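Local atomic coordinates of alcohol dehydrogenase, zinc-containing (Thermotoga maritima, PDB entry 3IP1), a protein that catalyses the NAD(+)-dependent oxidation of scyllo-inosose to 3-dehydro-scyllo-inosose, probably as a step of myo-inositol degradation, and binds two zinc ions per subunit. Residues H9-P14 with W37-V42; G27-L32 with P86-F91; G214-I219 with N279-K284; R308-T313 with Q332-Q337. One frame throughout, in Å; residues are numbered along the deposited sequence.

Contact 1 (H9-P14 with W37-V42); sequences HAKWDP and WRYPEV
This is an antiparallel strand pairing at the surface of the protein, in which the end of strand 3-12 is bonded first to strand 40-47 and then, past a corner in the chain at Y39, to strand 37-38. Two pairs of backbone bonds hold it: H9 with E41, where E41 N gives a short 2.7 Å bond to H9 O, and K11 with R38, where K11 N reaches R38 O at 2.8 Å. Between these pairs the register slips by one residue. The arrangement is a beta bulge, and it falls where Y39 takes up positive phi and P40, which has no N-H to offer, follows. A10, small enough for the slip, sets its CB against P40 CB and, at 4.0 Å, W37 CE3 of the facing segment. W12 and W37 form a non-hydrogen-bonded pair on one face of the sheet, and their indoles make a T-shaped stack. W12 CG is anti to its backbone N, and the CE3 edge of its ring points at one face of W37, 3.5 Å from CH2, with the planes at 89°. W37 NE1 donates to T89 O of the neighbouring loop. The other face carries charge. R38, extended from CG to NE, brings NH1 to D13 OD2 at 2.8 Å, a salt bridge that meets the oxygen from above the carboxylate plane. K11, fully extended, adds a weak 3.2 Å bond from NZ to the same D13 OD2, so one carboxylate oxygen faces two cations and probably offsets their repulsion, while R38 NE turns to E80 O.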
loop_
_atom_site.group_PDB
_atom_site.type_symbol
_atom_site.label_atom_id
_atom_site.label_comp_id
_atom_site.label_asym_id
_atom_site.label_seq_id
_atom_site.Cartn_x
_atom_site.Cartn_y
_atom_site.Cartn_z
ATOM N N HIS A 9 -24.993 -15.726 34.523
ATOM C CA HIS A 9 -24.398 -15.619 35.846
ATOM C C HIS A 9 -23.352 -16.708 35.992
ATOM O O HIS A 9 -23.519 -17.801 35.465
ATOM C CB HIS A 9 -25.484 -15.775 36.928
ATOM C CG HIS A 9 -26.467 -14.646 36.943
ATOM N ND1 HIS A 9 -26.400 -13.613 37.857
ATOM C CD2 HIS A 9 -27.512 -14.363 36.128
ATOM C CE1 HIS A 9 -27.363 -12.744 37.606
ATOM N NE2 HIS A 9 -28.050 -13.175 36.560
ATOM N N ALA A 10 -22.260 -16.404 36.679
ATOM C CA ALA A 10 -21.251 -17.410 36.947
ATOM C C ALA A 10 -20.588 -17.103 38.275
ATOM O O ALA A 10 -20.730 -15.999 38.796
ATOM C CB ALA A 10 -20.212 -17.452 35.825
ATOM N N LYS A 11 -19.859 -18.089 38.804
ATOM C CA LYS A 11 -19.065 -17.936 40.031
ATOM C C LYS A 11 -17.635 -17.441 39.745
ATOM O O LYS A 11 -16.953 -17.972 38.864
ATOM C CB LYS A 11 -19.035 -19.286 40.776
ATOM C CG LYS A 11 -18.323 -19.272 42.129
ATOM C CD LYS A 11 -18.134 -20.682 42.661
ATOM C CE LYS A 11 -17.455 -20.673 44.052
ATOM N NZ LYS A 11 -17.352 -22.049 44.630
ATOM N N TRP A 12 -17.185 -16.423 40.484
ATOM C CA TRP A 12 -15.784 -16.031 40.454
ATOM C C TRP A 12 -14.976 -17.053 41.268
ATOM O O TRP A 12 -14.922 -16.965 42.500
ATOM C CB TRP A 12 -15.588 -14.625 41.033
ATOM C CG TRP A 12 -14.142 -14.174 40.985
ATOM C CD1 TRP A 12 -13.144 -14.502 41.866
ATOM C CD2 TRP A 12 -13.545 -13.289 40.023
ATOM N NE1 TRP A 12 -11.961 -13.896 41.497
ATOM C CE2 TRP A 12 -12.182 -13.143 40.373
ATOM C CE3 TRP A 12 -14.034 -12.605 38.898
ATOM C CZ2 TRP A 12 -11.295 -12.340 39.631
ATOM C CZ3 TRP A 12 -13.158 -11.819 38.160
ATOM C CH2 TRP A 12 -11.798 -11.688 38.539
ATOM N N ASP A 13 -14.332 -18.004 40.591
ATOM C CA ASP A 13 -13.679 -19.114 41.295
ATOM C C ASP A 13 -12.445 -19.588 40.535
ATOM O O ASP A 13 -12.463 -20.668 39.956
ATOM C CB ASP A 13 -14.677 -20.268 41.478
ATOM C CG ASP A 13 -14.213 -21.306 42.498
ATOM O OD1 ASP A 13 -13.208 -21.065 43.186
ATOM O OD2 ASP A 13 -14.861 -22.370 42.608
ATOM N N PRO A 14 -11.362 -18.786 40.557
ATOM C CA PRO A 14 -10.260 -18.963 39.603
ATOM C C PRO A 14 -9.411 -20.208 39.798
ATOM O O PRO A 14 -9.232 -20.667 40.920
ATOM C CB PRO A 14 -9.396 -17.719 39.820
ATOM C CG PRO A 14 -10.269 -16.764 40.569
ATOM C CD PRO A 14 -11.148 -17.609 41.412
ATOM N N TRP A 37 -14.137 -17.784 35.607
ATOM C CA TRP A 37 -15.564 -18.006 35.741
ATOM C C TRP A 37 -15.935 -19.482 35.698
ATOM O O TRP A 37 -15.509 -20.235 34.813
ATOM C CB TRP A 37 -16.343 -17.213 34.680
ATOM C CG TRP A 37 -16.110 -15.728 34.714
ATOM C CD1 TRP A 37 -15.426 -14.998 33.788
ATOM C CD2 TRP A 37 -16.548 -14.787 35.722
ATOM N NE1 TRP A 37 -15.420 -13.673 34.140
ATOM C CE2 TRP A 37 -16.097 -13.512 35.319
ATOM C CE3 TRP A 37 -17.279 -14.901 36.919
ATOM C CZ2 TRP A 37 -16.352 -12.345 36.070
ATOM C CZ3 TRP A 37 -17.541 -13.744 37.660
ATOM C CH2 TRP A 37 -17.081 -12.481 37.225
ATOM N N ARG A 38 -16.758 -19.879 36.658
ATOM C CA ARG A 38 -17.128 -21.281 36.849
ATOM C C ARG A 38 -18.652 -21.433 37.014
ATOM O O ARG A 38 -19.307 -20.540 37.559
ATOM C CB ARG A 38 -16.418 -21.773 38.103
ATOM C CG ARG A 38 -16.154 -23.243 38.145
ATOM C CD ARG A 38 -15.239 -23.535 39.312
ATOM N NE ARG A 38 -14.836 -24.923 39.331
ATOM C CZ ARG A 38 -14.218 -25.497 40.357
ATOM N NH1 ARG A 38 -13.954 -24.795 41.456
ATOM N NH2 ARG A 38 -13.880 -26.772 40.280
ATOM N N TYR A 39 -19.190 -22.563 36.561
ATOM C CA TYR A 39 -20.622 -22.916 36.679
ATOM C C TYR A 39 -21.552 -21.862 36.078
ATOM O O TYR A 39 -22.441 -21.368 36.749
ATOM C CB TYR A 39 -21.021 -23.207 38.140
ATOM C CG TYR A 39 -20.002 -24.062 38.894
ATOM C CD1 TYR A 39 -19.763 -25.390 38.532
ATOM C CD2 TYR A 39 -19.273 -23.529 39.957
ATOM C CE1 TYR A 39 -18.816 -26.170 39.215
ATOM C CE2 TYR A 39 -18.345 -24.302 40.653
ATOM C CZ TYR A 39 -18.120 -25.616 40.265
ATOM O OH TYR A 39 -17.206 -26.357 40.946
ATOM N N PRO A 40 -21.355 -21.521 34.791
ATOM C CA PRO A 40 -22.187 -20.464 34.221
ATOM C C PRO A 40 -23.632 -20.914 34.101
ATOM O O PRO A 40 -23.906 -22.102 33.938
ATOM C CB PRO A 40 -21.590 -20.277 32.826
ATOM C CG PRO A 40 -21.054 -21.677 32.484
ATOM C CD PRO A 40 -20.490 -22.155 33.778
ATOM N N GLU A 41 -24.559 -19.971 34.191
ATOM C CA GLU A 41 -25.949 -20.301 33.984
ATOM C C GLU A 41 -26.649 -19.152 33.260
ATOM O O GLU A 41 -26.515 -17.993 33.627
ATOM C CB GLU A 41 -26.639 -20.619 35.316
ATOM C CG GLU A 41 -28.116 -20.966 35.118
ATOM C CD GLU A 41 -28.926 -20.955 36.406
ATOM O OE1 GLU A 41 -30.159 -21.171 36.314
ATOM O OE2 GLU A 41 -28.342 -20.730 37.497
ATOM N N VAL A 42 -27.398 -19.487 32.228
ATOM C CA VAL A 42 -28.032 -18.478 31.409
ATOM C C VAL A 42 -29.526 -18.497 31.658
ATOM O O VAL A 42 -30.160 -19.522 31.474
ATOM C CB VAL A 42 -27.748 -18.724 29.908
ATOM C CG1 VAL A 42 -28.471 -17.684 29.054
ATOM C CG2 VAL A 42 -26.228 -18.698 29.644
#

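Contact 2 (G27-L32 with P86-F91); sequences GKLTWL and PGLTGF
T30 and T89 face each other across two loop segments as a single antiparallel hydrogen-bonded pair. T30 N gives a nearly straight bond to T89 O (3.0 Å, 171°), and T89 N gives T30 O a bond of 2.9 Å, almost along its C=O axis. The side-chain contact is carried by L88 and W31. L88 CG is anti to the backbone N, which lifts CD1 over one face of the indole, 3.5 Å from the centroid of the five-membered ring and close to its normal: a CH-pi contact. L29 CD1 meets L88 CD1 at 3.8 Å, so CD1 packs on both W31 and L29, while the second branch, CD2, follows the indole to CZ2. At G90 a beta carbon would come tight against L29 CD1, which suits glycine. The next shell sets the loops. T30 OG1, anti to its own backbone N, accepts from L32 N at 2.9 Å in an ST turn, and D24 bonds W31 N. T89 OG1 donates to G87 O at 3.1 Å, bracing the opposite loop. Replacing T30 by an alanine here would remove the OG1 acceptor, and would probably loosen the turn at L32 and with it the placing of the W31 ring. The join ties the loop after strand 3-12 to a loop of the GroES-like domain, where P86 lies near S70 and H73, which probably form a charge relay. Farther along, a water donates both to G27 O and, at 2.7 Å, to F91 O. Strand-like bonding is thus confined to one residue pair, while side-chain hydroxyls and a water satisfy backbone groups around it.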
loop_
_atom_site.group_PDB
_atom_site.type_symbol
_atom_site.label_atom_id
_atom_site.label_comp_id
_atom_site.label_asym_id
_atom_site.label_seq_id
_atom_site.Cartn_x
_atom_site.Cartn_y
_atom_site.Cartn_z
ATOM N N GLY A 27 -13.784 -10.343 41.368
ATOM C CA GLY A 27 -15.205 -10.681 41.570
ATOM C C GLY A 27 -16.142 -10.224 40.457
ATOM O O GLY A 27 -17.327 -10.610 40.420
ATOM N N LYS A 28 -15.611 -9.417 39.537
ATOM C CA LYS A 28 -16.441 -8.731 38.558
ATOM C C LYS A 28 -16.020 -8.862 37.093
ATOM O O LYS A 28 -16.870 -9.008 36.217
ATOM C CB LYS A 28 -16.525 -7.259 38.916
ATOM C CG LYS A 28 -17.253 -6.995 40.219
ATOM C CD LYS A 28 -17.266 -5.500 40.500
ATOM C CE LYS A 28 -17.893 -5.181 41.845
ATOM N NZ LYS A 28 -17.361 -3.866 42.324
ATOM N N LEU A 29 -14.717 -8.786 36.831
ATOM C CA LEU A 29 -14.215 -8.640 35.467
ATOM C C LEU A 29 -12.844 -9.272 35.299
ATOM O O LEU A 29 -11.935 -9.016 36.080
ATOM C CB LEU A 29 -14.137 -7.148 35.080
ATOM C CG LEU A 29 -13.607 -6.788 33.673
ATOM C CD1 LEU A 29 -14.667 -6.979 32.623
ATOM C CD2 LEU A 29 -13.080 -5.350 33.621
ATOM N N THR A 30 -12.691 -10.065 34.246
ATOM C CA THR A 30 -11.373 -10.574 33.890
ATOM C C THR A 30 -11.137 -10.567 32.387
ATOM O O THR A 30 -12.088 -10.710 31.606
ATOM C CB THR A 30 -11.103 -12.004 34.462
ATOM O OG1 THR A 30 -9.763 -12.393 34.144
ATOM C CG2 THR A 30 -12.049 -13.025 33.885
ATOM N N TRP A 31 -9.861 -10.429 32.000
ATOM C CA TRP A 31 -9.451 -10.619 30.611
ATOM C C TRP A 31 -9.247 -12.098 30.264
ATOM O O TRP A 31 -9.150 -12.444 29.085
ATOM C CB TRP A 31 -8.210 -9.773 30.285
ATOM C CG TRP A 31 -8.622 -8.373 29.879
ATOM C CD1 TRP A 31 -8.954 -7.326 30.709
ATOM C CD2 TRP A 31 -8.792 -7.896 28.543
ATOM N NE1 TRP A 31 -9.313 -6.218 29.957
ATOM C CE2 TRP A 31 -9.229 -6.544 28.628
ATOM C CE3 TRP A 31 -8.630 -8.482 27.268
ATOM C CZ2 TRP A 31 -9.487 -5.765 27.486
ATOM C CZ3 TRP A 31 -8.888 -7.697 26.127
ATOM C CH2 TRP A 31 -9.311 -6.357 26.252
ATOM N N LEU A 32 -9.248 -12.961 31.299
ATOM C CA LEU A 32 -9.071 -14.413 31.126
ATOM C C LEU A 32 -10.255 -15.281 31.606
ATOM O O LEU A 32 -10.157 -16.043 32.588
ATOM C CB LEU A 32 -7.759 -14.869 31.778
ATOM C CG LEU A 32 -6.462 -14.417 31.103
ATOM C CD1 LEU A 32 -5.267 -14.761 31.986
ATOM C CD2 LEU A 32 -6.316 -15.044 29.675
ATOM N N PRO A 86 -12.224 -17.955 26.498
ATOM C CA PRO A 86 -10.974 -17.590 27.164
ATOM C C PRO A 86 -10.737 -16.087 27.360
ATOM O O PRO A 86 -9.767 -15.715 28.025
ATOM C CB PRO A 86 -9.901 -18.193 26.242
ATOM C CG PRO A 86 -10.561 -18.231 24.844
ATOM C CD PRO A 86 -12.061 -18.163 25.043
ATOM N N GLY A 87 -11.623 -15.244 26.817
ATOM C CA GLY A 87 -11.395 -13.795 26.770
ATOM C C GLY A 87 -12.082 -12.925 27.815
ATOM O O GLY A 87 -12.505 -13.396 28.879
ATOM N N LEU A 88 -12.164 -11.631 27.506
ATOM C CA LEU A 88 -12.773 -10.618 28.367
ATOM C C LEU A 88 -14.236 -10.930 28.710
ATOM O O LEU A 88 -15.063 -11.139 27.828
ATOM C CB LEU A 88 -12.681 -9.250 27.686
ATOM C CG LEU A 88 -13.279 -8.035 28.389
ATOM C CD1 LEU A 88 -12.464 -7.701 29.662
ATOM C CD2 LEU A 88 -13.309 -6.866 27.431
ATOM N N THR A 89 -14.529 -10.945 30.009
ATOM C CA THR A 89 -15.833 -11.339 30.530
ATOM C C THR A 89 -16.108 -10.638 31.872
ATOM O O THR A 89 -15.286 -10.692 32.789
ATOM C CB THR A 89 -15.912 -12.871 30.712
ATOM O OG1 THR A 89 -14.630 -13.358 31.133
ATOM C CG2 THR A 89 -16.290 -13.561 29.401
ATOM N N GLY A 90 -17.261 -9.981 31.965
ATOM C CA GLY A 90 -17.679 -9.268 33.179
ATOM C C GLY A 90 -19.091 -9.709 33.544
ATOM O O GLY A 90 -20.048 -9.190 32.993
ATOM N N PHE A 91 -19.212 -10.688 34.447
ATOM C CA PHE A 91 -20.506 -11.292 34.818
ATOM C C PHE A 91 -21.055 -10.769 36.155
ATOM O O PHE A 91 -20.277 -10.490 37.075
ATOM C CB PHE A 91 -20.387 -12.825 34.868
ATOM C CG PHE A 91 -19.976 -13.464 33.546
ATOM C CD1 PHE A 91 -20.479 -12.998 32.331
ATOM C CD2 PHE A 91 -19.101 -14.556 33.531
ATOM C CE1 PHE A 91 -20.105 -13.576 31.137
ATOM C CE2 PHE A 91 -18.724 -15.156 32.338
ATOM C CZ PHE A 91 -19.238 -14.674 31.132
HETATM O O HOH W 1 -19.787 -10.818 39.670
#

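Contact 3 (G214-I219 with N279-K284)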
loop_
_atom_site.group_PDB
_atom_site.type_symbol
_atom_site.label_atom_id
_atom_site.label_comp_id
_atom_site.label_asym_id
_atom_site.label_seq_id
_atom_site.Cartn_x
_atom_site.Cartn_y
_atom_site.Cartn_z
ATOM N N GLY A 214 -9.906 -11.746 -10.501
ATOM C CA GLY A 214 -9.211 -12.835 -11.184
ATOM C C GLY A 214 -8.400 -13.745 -10.255
ATOM O O GLY A 214 -8.038 -14.852 -10.640
ATOM N N ASP A 215 -8.094 -13.281 -9.043
ATOM C CA ASP A 215 -7.327 -14.077 -8.070
ATOM C C ASP A 215 -8.126 -15.245 -7.540
ATOM O O ASP A 215 -9.344 -15.205 -7.556
ATOM C CB ASP A 215 -6.896 -13.218 -6.875
ATOM C CG ASP A 215 -5.712 -12.302 -7.196
ATOM O OD1 ASP A 215 -5.009 -12.509 -8.213
ATOM O OD2 ASP A 215 -5.480 -11.363 -6.417
ATOM N N ASN A 216 -7.429 -16.279 -7.075
ATOM C CA ASN A 216 -8.056 -17.434 -6.428
ATOM C C ASN A 216 -7.949 -17.281 -4.919
ATOM O O ASN A 216 -6.956 -16.719 -4.408
ATOM C CB ASN A 216 -7.364 -18.739 -6.822
ATOM C CG ASN A 216 -7.470 -19.045 -8.303
ATOM O OD1 ASN A 216 -8.480 -18.753 -8.939
ATOM N ND2 ASN A 216 -6.423 -19.655 -8.856
ATOM N N VAL A 217 -8.959 -17.778 -4.214
ATOM C CA VAL A 217 -8.930 -17.754 -2.759
ATOM C C VAL A 217 -9.308 -19.124 -2.199
ATOM O O VAL A 217 -10.091 -19.840 -2.805
ATOM C CB VAL A 217 -9.856 -16.643 -2.151
ATOM C CG1 VAL A 217 -9.471 -15.243 -2.691
ATOM C CG2 VAL A 217 -11.308 -16.940 -2.422
ATOM N N VAL A 218 -8.746 -19.458 -1.034
ATOM C CA VAL A 218 -9.037 -20.702 -0.325
ATOM C C VAL A 218 -9.462 -20.379 1.106
ATOM O O VAL A 218 -8.735 -19.725 1.855
ATOM C CB VAL A 218 -7.804 -21.651 -0.312
ATOM C CG1 VAL A 218 -8.036 -22.852 0.603
ATOM C CG2 VAL A 218 -7.453 -22.111 -1.750
ATOM N N ILE A 219 -10.640 -20.848 1.486
ATOM C CA ILE A 219 -11.153 -20.646 2.849
ATOM C C ILE A 219 -11.237 -21.984 3.591
ATOM O O ILE A 219 -11.896 -22.925 3.138
ATOM C CB ILE A 219 -12.541 -19.943 2.845
ATOM C CG1 ILE A 219 -12.419 -18.541 2.236
ATOM C CG2 ILE A 219 -13.103 -19.850 4.246
ATOM C CD1 ILE A 219 -13.590 -18.123 1.467
ATOM N N ASN A 279 -5.608 -25.136 -11.228
ATOM C CA ASN A 279 -4.663 -25.485 -12.311
ATOM C C ASN A 279 -3.197 -25.295 -11.931
ATOM O O ASN A 279 -2.404 -24.849 -12.741
ATOM C CB ASN A 279 -4.946 -24.684 -13.600
ATOM C CG ASN A 279 -6.386 -24.779 -14.062
ATOM O OD1 ASN A 279 -7.016 -25.826 -13.977
ATOM N ND2 ASN A 279 -6.909 -23.676 -14.578
ATOM N N GLY A 280 -2.831 -25.623 -10.700
ATOM C CA GLY A 280 -1.442 -25.484 -10.266
ATOM C C GLY A 280 -1.049 -24.073 -9.844
ATOM O O GLY A 280 0.077 -23.845 -9.399
ATOM N N LEU A 281 -1.970 -23.124 -9.979
ATOM C CA LEU A 281 -1.686 -21.733 -9.598
ATOM C C LEU A 281 -1.730 -21.467 -8.092
ATOM O O LEU A 281 -1.012 -20.592 -7.585
ATOM C CB LEU A 281 -2.622 -20.759 -10.334
ATOM C CG LEU A 281 -2.074 -19.328 -10.469
ATOM C CD1 LEU A 281 -0.801 -19.302 -11.356
ATOM C CD2 LEU A 281 -3.132 -18.360 -10.982
ATOM N N GLY A 282 -2.572 -22.217 -7.381
ATOM C CA GLY A 282 -2.804 -21.965 -5.972
ATOM C C GLY A 282 -3.689 -20.756 -5.751
ATOM O O GLY A 282 -4.563 -20.461 -6.573
ATOM N N ALA A 283 -3.458 -20.042 -4.645
ATOM C CA ALA A 283 -4.315 -18.897 -4.264
ATOM C C ALA A 283 -3.532 -17.683 -3.783
ATOM O O ALA A 283 -2.417 -17.813 -3.271
ATOM C CB ALA A 283 -5.341 -19.318 -3.209
ATOM N N LYS A 284 -4.116 -16.500 -3.965
ATOM C CA LYS A 284 -3.541 -15.251 -3.438
ATOM C C LYS A 284 -3.816 -15.108 -1.935
ATOM O O LYS A 284 -3.037 -14.485 -1.207
ATOM C CB LYS A 284 -4.079 -14.043 -4.238
ATOM C CG LYS A 284 -3.727 -12.651 -3.725
ATOM C CD LYS A 284 -2.226 -12.300 -3.873
ATOM C CE LYS A 284 -1.852 -11.082 -2.933
ATOM N NZ LYS A 284 -2.015 -11.435 -1.433
#
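N216 carries this contact with both its backbone and its side chain. Its CG is anti to the carbonyl carbon (chi1 -63°), which sends the amide out beside the strand to the loop before strand 285-288. There ND2 gives G282 O a bond of 3.1 Å, almost along the C=O axis and close to the plane of the amide, while N216 O accepts from K284 N at 2.9 Å. An asparagine fits because its short amide reaches the G282 carbonyl from beside the strand. A283 lies between these two bonds, its CB 3.3 Å from N216 O and 3.8 Å from V218 CG2; a small side chain suits so close an approach. V218 turns CG2 anti to the carbonyl carbon to meet it. D215 and K284 run alongside each other without joining charges. K284 CG, anti to the backbone N (chi1 173°), passes 3.5 Å from D215 OD2, but the chain then bends at chi2 and chi4 and carries NZ off to N311 O. D215 OD2 accepts from R212 N, and OD1 makes a salt bridge with R352 of a second subunit. A leucine in place of N216 would lose the ND2 donor and would probably leave G282 O poorly satisfied and the loop less firmly placed. G282 has positive phi, readily adopted without a side chain. The segments belong to the Rossmann-type nucleotide-binding domain, at the start of the neighbouring parallel strands 216-220 and 285-288. Two hydrogen bonds of different origin in this buried setting imply that the loop is fixed in direction as well as position before its strand begins.

Contact 4 (R308-T313 with Q332-Q337)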
loop_
_atom_site.group_PDB
_atom_site.type_symbol
_atom_site.label_atom_id
_atom_site.label_comp_id
_atom_site.label_asym_id
_atom_site.label_seq_id
_atom_site.Cartn_x
_atom_site.Cartn_y
_atom_site.Cartn_z
ATOM N N ARG A 308 2.295 -22.330 -8.326
ATOM C CA ARG A 308 3.117 -21.467 -9.154
ATOM C C ARG A 308 2.914 -19.985 -8.842
ATOM O O ARG A 308 3.807 -19.159 -9.089
ATOM C CB ARG A 308 2.832 -21.762 -10.613
ATOM C CG ARG A 308 3.061 -23.230 -10.932
ATOM C CD ARG A 308 3.106 -23.473 -12.409
ATOM N NE ARG A 308 4.161 -22.690 -13.045
ATOM C CZ ARG A 308 4.392 -22.694 -14.351
ATOM N NH1 ARG A 308 3.650 -23.447 -15.152
ATOM N NH2 ARG A 308 5.359 -21.948 -14.854
ATOM N N GLY A 309 1.745 -19.650 -8.300
ATOM C CA GLY A 309 1.455 -18.282 -7.850
ATOM C C GLY A 309 2.397 -17.907 -6.717
ATOM O O GLY A 309 2.942 -18.765 -6.033
ATOM N N ILE A 310 2.625 -16.618 -6.542
ATOM C CA ILE A 310 3.424 -16.146 -5.417
ATOM C C ILE A 310 2.620 -15.074 -4.708
ATOM O O ILE A 310 1.479 -14.818 -5.089
ATOM C CB ILE A 310 4.809 -15.610 -5.854
ATOM C CG1 ILE A 310 4.668 -14.541 -6.944
ATOM C CG2 ILE A 310 5.710 -16.758 -6.302
ATOM C CD1 ILE A 310 5.981 -13.755 -7.192
ATOM N N ASN A 311 3.195 -14.469 -3.672
ATOM C CA ASN A 311 2.510 -13.407 -2.933
ATOM C C ASN A 311 1.231 -13.847 -2.191
ATOM O O ASN A 311 0.355 -13.029 -1.947
ATOM C CB ASN A 311 2.238 -12.204 -3.862
ATOM C CG ASN A 311 3.517 -11.519 -4.291
ATOM O OD1 ASN A 311 4.359 -11.163 -3.455
ATOM N ND2 ASN A 311 3.686 -11.338 -5.595
ATOM N N ALA A 312 1.133 -15.133 -1.833
ATOM C CA ALA A 312 -0.004 -15.609 -1.033
ATOM C C ALA A 312 0.023 -14.964 0.335
ATOM O O ALA A 312 1.087 -14.732 0.903
ATOM C CB ALA A 312 0.004 -17.125 -0.886
ATOM N N THR A 313 -1.160 -14.673 0.847
ATOM C CA THR A 313 -1.331 -14.217 2.207
ATOM C C THR A 313 -2.140 -15.256 2.991
ATOM O O THR A 313 -3.180 -15.734 2.511
ATOM C CB THR A 313 -2.040 -12.843 2.231
ATOM O OG1 THR A 313 -1.171 -11.867 1.657
ATOM C CG2 THR A 313 -2.390 -12.427 3.669
ATOM N N GLN A 332 9.537 -17.478 2.690
ATOM C CA GLN A 332 10.628 -16.834 1.970
ATOM C C GLN A 332 10.634 -17.170 0.471
ATOM O O GLN A 332 10.683 -16.278 -0.389
ATOM C CB GLN A 332 11.970 -17.216 2.577
ATOM C CG GLN A 332 12.254 -16.606 3.952
ATOM C CD GLN A 332 13.421 -17.295 4.663
ATOM O OE1 GLN A 332 13.714 -18.471 4.413
ATOM N NE2 GLN A 332 14.080 -16.574 5.557
ATOM N N VAL A 333 10.573 -18.460 0.169
ATOM C CA VAL A 333 10.738 -18.932 -1.190
ATOM C C VAL A 333 9.519 -18.631 -2.099
ATOM O O VAL A 333 9.679 -18.434 -3.304
ATOM C CB VAL A 333 11.149 -20.439 -1.214
ATOM C CG1 VAL A 333 11.253 -20.967 -2.647
ATOM C CG2 VAL A 333 12.506 -20.652 -0.498
ATOM N N ARG A 334 8.314 -18.595 -1.535
ATOM C CA ARG A 334 7.121 -18.312 -2.344
ATOM C C ARG A 334 6.636 -16.869 -2.192
ATOM O O ARG A 334 5.541 -16.518 -2.655
ATOM C CB ARG A 334 5.994 -19.311 -2.039
ATOM C CG ARG A 334 6.437 -20.773 -1.955
ATOM C CD ARG A 334 7.187 -21.259 -3.215
ATOM N NE ARG A 334 6.357 -21.177 -4.421
ATOM C CZ ARG A 334 6.689 -20.476 -5.501
ATOM N NH1 ARG A 334 5.885 -20.452 -6.551
ATOM N NH2 ARG A 334 7.848 -19.835 -5.539
ATOM N N ARG A 335 7.444 -16.047 -1.527
ATOM C CA ARG A 335 7.118 -14.624 -1.330
ATOM C C ARG A 335 5.735 -14.455 -0.680
ATOM O O ARG A 335 4.903 -13.648 -1.123
ATOM C CB ARG A 335 7.205 -13.862 -2.674
ATOM C CG ARG A 335 7.649 -12.426 -2.524
ATOM C CD ARG A 335 7.499 -11.665 -3.845
ATOM N NE ARG A 335 8.198 -10.395 -3.783
ATOM C CZ ARG A 335 7.641 -9.243 -3.433
ATOM N NH1 ARG A 335 8.382 -8.148 -3.386
ATOM N NH2 ARG A 335 6.352 -9.188 -3.143
ATOM N N ALA A 336 5.507 -15.217 0.379
ATOM C CA ALA A 336 4.200 -15.274 1.013
ATOM C C ALA A 336 4.246 -14.587 2.363
ATOM O O ALA A 336 5.318 -14.270 2.873
ATOM C CB ALA A 336 3.723 -16.723 1.135
ATOM N N GLN A 337 3.078 -14.294 2.911
ATOM C CA GLN A 337 3.003 -13.652 4.222
ATOM C C GLN A 337 1.821 -14.154 5.069
ATOM O O GLN A 337 0.912 -14.810 4.577
ATOM C CB GLN A 337 2.976 -12.111 4.109
ATOM C CG GLN A 337 1.943 -11.517 3.125
ATOM C CD GLN A 337 2.392 -11.556 1.626
ATOM O OE1 GLN A 337 3.589 -11.488 1.282
ATOM N NE2 GLN A 337 1.419 -11.672 0.747
HETATM O O HOH W 2 6.362 -19.750 -9.718
HETATM O O HOH W 3 3.273 -10.091 -0.964
HETATM O O HOH W 4 2.888 -17.342 -2.379
#
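The start of two neighbouring parallel strands, 313-316 and 337-340, at the 337-340 end of this chain's Rossmann-type parallel sheet is where these segments meet, running almost in the same direction. T313 and Q337 form the parallel bridge, with Q337 N bonded to A312 O at 2.9 Å. Q337 CG sits in the crowded position between the backbone N and the carbonyl carbon (chi1 50°), and a bend at chi2 folds the amide back across the strands. NE2 then points straight at T313 OG1 (2.8 Å, 177°), with the hydroxyl in the amide plane, and makes a weak bond to N311 O. Its OE1 bonds R207 of a neighbouring subunit and takes a water shared with N311 OD1. Before the bridge, N311 and R335 both have positive phi and lie side by side. R335, extended from CG to NE, brings NH2 to N311 OD1 at 2.8 Å, in the guanidinium plane and on a carbonyl lone pair, the two flat groups 79° apart. N311 N also donates a long hydrogen bond to R334 O, 3.3 Å. R334 curls back so that its guanidinium packs by I310 CG2 (3.7 Å from NH1) while NH1 bonds A307 O. The small A312 and A336 let the two segments approach closely. Helix 328-333 leads into the next parallel strand, as in the beta-alpha-beta crossovers of a Rossmann-type fold, and Q337 there pairs antiparallel with another subunit.

Along the chain contacts 1 and 2 come first and interlock, their segments alternating; contact 3 closes before contact 4 opens. Contacts 1 and 2 have centres 10 Å apart and touch, with W37 packed on F91 and beside K28, so that the small antiparallel sheet of strand 3-12 and the loops beside it lie against each other. Contacts 3 and 4, centres 12 Å apart, share the six-stranded parallel sheet: K284 O probably bonds T313 N, joining strands 285-288 and 313-316 in the order 216-220, 285-288, 313-316, 337-340. Roughly 39 to 46 Å separates the centres of the two groups, so they lie in distant parts of the subunit: the N-terminal region and the nucleotide-binding domain.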